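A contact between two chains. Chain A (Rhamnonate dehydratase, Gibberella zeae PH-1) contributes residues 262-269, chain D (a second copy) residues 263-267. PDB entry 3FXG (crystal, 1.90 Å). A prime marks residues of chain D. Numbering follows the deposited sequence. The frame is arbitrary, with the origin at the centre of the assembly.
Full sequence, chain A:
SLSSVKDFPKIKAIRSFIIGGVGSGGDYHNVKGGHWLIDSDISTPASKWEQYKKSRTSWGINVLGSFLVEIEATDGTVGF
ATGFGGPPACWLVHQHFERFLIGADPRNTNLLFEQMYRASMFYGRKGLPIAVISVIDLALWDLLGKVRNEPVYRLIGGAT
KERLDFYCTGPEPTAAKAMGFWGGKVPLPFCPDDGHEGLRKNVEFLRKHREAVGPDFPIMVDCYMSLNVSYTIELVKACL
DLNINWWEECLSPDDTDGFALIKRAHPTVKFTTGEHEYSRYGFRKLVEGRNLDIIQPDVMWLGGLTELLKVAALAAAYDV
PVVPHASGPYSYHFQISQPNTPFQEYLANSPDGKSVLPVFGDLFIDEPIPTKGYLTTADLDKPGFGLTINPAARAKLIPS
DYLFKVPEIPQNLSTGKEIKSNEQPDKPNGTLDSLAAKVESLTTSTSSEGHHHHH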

# COMPACT_ATOMS: atom_id res chain seq x y z
N ILE A 262 -6.77 -5.21 -15.50
CA ILE A 262 -6.85 -4.90 -16.92
C ILE A 262 -5.96 -3.71 -17.26
O ILE A 262 -5.27 -3.71 -18.27
CB ILE A 262 -8.32 -4.62 -17.35
CG1 ILE A 262 -9.12 -5.93 -17.32
CG2 ILE A 262 -8.36 -4.03 -18.75
CD1 ILE A 262 -10.59 -5.76 -17.61
N LYS A 263 -5.97 -2.69 -16.39
CA LYS A 263 -5.15 -1.51 -16.62
C LYS A 263 -3.66 -1.80 -16.47
O LYS A 263 -2.83 -1.15 -17.10
CB LYS A 263 -5.57 -0.39 -15.67
CG LYS A 263 -6.83 0.36 -16.09
CD LYS A 263 -6.59 1.21 -17.34
CE LYS A 263 -7.77 2.13 -17.62
NZ LYS A 263 -7.53 3.00 -18.81
N ARG A 264 -3.32 -2.78 -15.64
CA ARG A 264 -1.91 -3.13 -15.45
C ARG A 264 -1.39 -3.69 -16.77
O ARG A 264 -0.23 -3.48 -17.13
CB ARG A 264 -1.76 -4.19 -14.35
CG ARG A 264 -0.35 -4.77 -14.25
CD ARG A 264 -0.18 -5.72 -13.06
NE ARG A 264 -0.93 -6.97 -13.22
CZ ARG A 264 -0.95 -7.94 -12.32
NH1 ARG A 264 -0.26 -7.81 -11.19
NH2 ARG A 264 -1.65 -9.04 -12.54
N ALA A 265 -2.25 -4.40 -17.49
CA ALA A 265 -1.87 -4.99 -18.76
C ALA A 265 -1.98 -4.01 -19.92
O ALA A 265 -1.11 -3.98 -20.80
CB ALA A 265 -2.75 -6.21 -19.04
N HIS A 266 -3.03 -3.20 -19.93
CA HIS A 266 -3.25 -2.25 -21.02
C HIS A 266 -3.48 -0.83 -20.50
O HIS A 266 -4.56 -0.27 -20.67
CB HIS A 266 -4.47 -2.69 -21.84
CG HIS A 266 -4.30 -4.02 -22.50
ND1 HIS A 266 -3.38 -4.24 -23.51
CD2 HIS A 266 -4.93 -5.20 -22.31
CE1 HIS A 266 -3.46 -5.50 -23.90
NE2 HIS A 266 -4.39 -6.10 -23.19
N PRO A 267 -2.46 -0.22 -19.89
CA PRO A 267 -2.59 1.14 -19.36
C PRO A 267 -2.84 2.26 -20.38
O PRO A 267 -3.26 3.35 -20.00
CB PRO A 267 -1.30 1.32 -18.57
CG PRO A 267 -0.31 0.51 -19.36
CD PRO A 267 -1.10 -0.75 -19.66
N THR A 268 -2.58 2.00 -21.66
CA THR A 268 -2.80 3.03 -22.67
C THR A 268 -4.12 2.83 -23.42
O THR A 268 -4.40 3.52 -24.40
CB THR A 268 -1.66 3.05 -23.72
OG1 THR A 268 -1.72 1.86 -24.51
CG2 THR A 268 -0.30 3.12 -23.03
N VAL A 269 -4.93 1.88 -22.95
CA VAL A 269 -6.22 1.60 -23.58
C VAL A 269 -7.36 2.05 -22.68
O VAL A 269 -7.30 1.89 -21.45
CB VAL A 269 -6.38 0.09 -23.89
CG1 VAL A 269 -7.73 -0.17 -24.54
CG2 VAL A 269 -5.26 -0.37 -24.80
N LYS D 263 2.13 8.01 -15.61
CA LYS D 263 3.38 7.24 -15.55
C LYS D 263 3.11 5.74 -15.67
O LYS D 263 3.97 4.99 -16.15
CB LYS D 263 4.15 7.54 -14.27
CG LYS D 263 4.95 8.84 -14.31
CD LYS D 263 6.14 8.74 -15.25
CE LYS D 263 7.01 9.99 -15.18
NZ LYS D 263 8.19 9.91 -16.09
N ARG D 264 1.94 5.29 -15.22
CA ARG D 264 1.59 3.87 -15.33
C ARG D 264 1.52 3.51 -16.81
O ARG D 264 1.95 2.44 -17.23
CB ARG D 264 0.23 3.58 -14.67
CG ARG D 264 -0.26 2.15 -14.90
CD ARG D 264 -1.50 1.79 -14.07
NE ARG D 264 -2.68 2.58 -14.43
CZ ARG D 264 -3.87 2.44 -13.86
NH1 ARG D 264 -4.04 1.54 -12.89
NH2 ARG D 264 -4.89 3.20 -14.24
N ALA D 265 0.97 4.43 -17.61
CA ALA D 265 0.82 4.21 -19.04
C ALA D 265 2.11 4.45 -19.83
O ALA D 265 2.44 3.68 -20.73
CB ALA D 265 -0.29 5.10 -19.59
N HIS D 266 2.83 5.52 -19.49
CA HIS D 266 4.07 5.87 -20.19
C HIS D 266 5.24 6.07 -19.22
O HIS D 266 5.72 7.19 -19.03
CB HIS D 266 3.87 7.16 -20.99
CG HIS D 266 2.79 7.07 -22.02
ND1 HIS D 266 2.90 6.28 -23.15
CD2 HIS D 266 1.57 7.66 -22.09
CE1 HIS D 266 1.80 6.39 -23.87
NE2 HIS D 266 0.97 7.22 -23.25
N PRO D 267 5.71 4.98 -18.59
CA PRO D 267 6.81 5.05 -17.63
C PRO D 267 8.16 5.45 -18.23
O PRO D 267 9.06 5.87 -17.49
CB PRO D 267 6.83 3.64 -17.02
CG PRO D 267 6.31 2.78 -18.15
CD PRO D 267 5.16 3.61 -18.68

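Contact between the end of a helix and the turn after it in chain A and the corresponding helix end, with the two residues after it, in chain D, two copies of rhamnonate dehydratase. No hydrogen bond crosses between the stretches; packing alone joins them, burying 273 Å² summed over both sides. The same sequence meets itself out of register: the CA atoms of Pro267 and Ala265′ lie 4.6 Å apart.

Much of the contact is packing around the Ala265′ methyl. Pro267 points toward chain D, and its CB lies 4.0 Å from CB of Ala265′; the small methyl accompanies a close backbone approach, and Pro267 O lies 3.5 Å from Ala265′ CB. Thr268, in the p rotamer, lays its methyl CG2 4.0 Å from Ala265′ CB and 4.0 Å from His266′ CE1, meeting the imidazole obliquely. Its hydroxyl OG1 is hydrogen-bonded elsewhere in the structure.

Across this contact, two carbonyls of chain D meet carbon atoms. Arg264′ O sits 3.7 Å from Pro267 CG, and Ala265′ O 3.6 Å from Thr268 CG2; these are van der Waals contacts.

The long side chains pack through their flatter or aliphatic parts. Arg264′, with chi1 and chi2 both t and chi3 p, extends until its guanidinium reaches Lys263, whose CB lies over one face, 3.7 Å from NH1. A guanidinium face can rest on a methylene while its nitrogens bond in the plane, and NH1 and NH2 do bond elsewhere. Nearer its root, Arg264′ CG lies 3.9 Å from Pro267 CB. The end of Lys263 leads away from chain D, and its NZ donates to Val269 O at 2.9 Å, tying the helix to the far end of the turn.

That type I turn, His266 to Val269, is closed by Val269 N to His266 O at 3.2 Å and carries Pro267 and Thr268 at its two central positions, where both meet chain D.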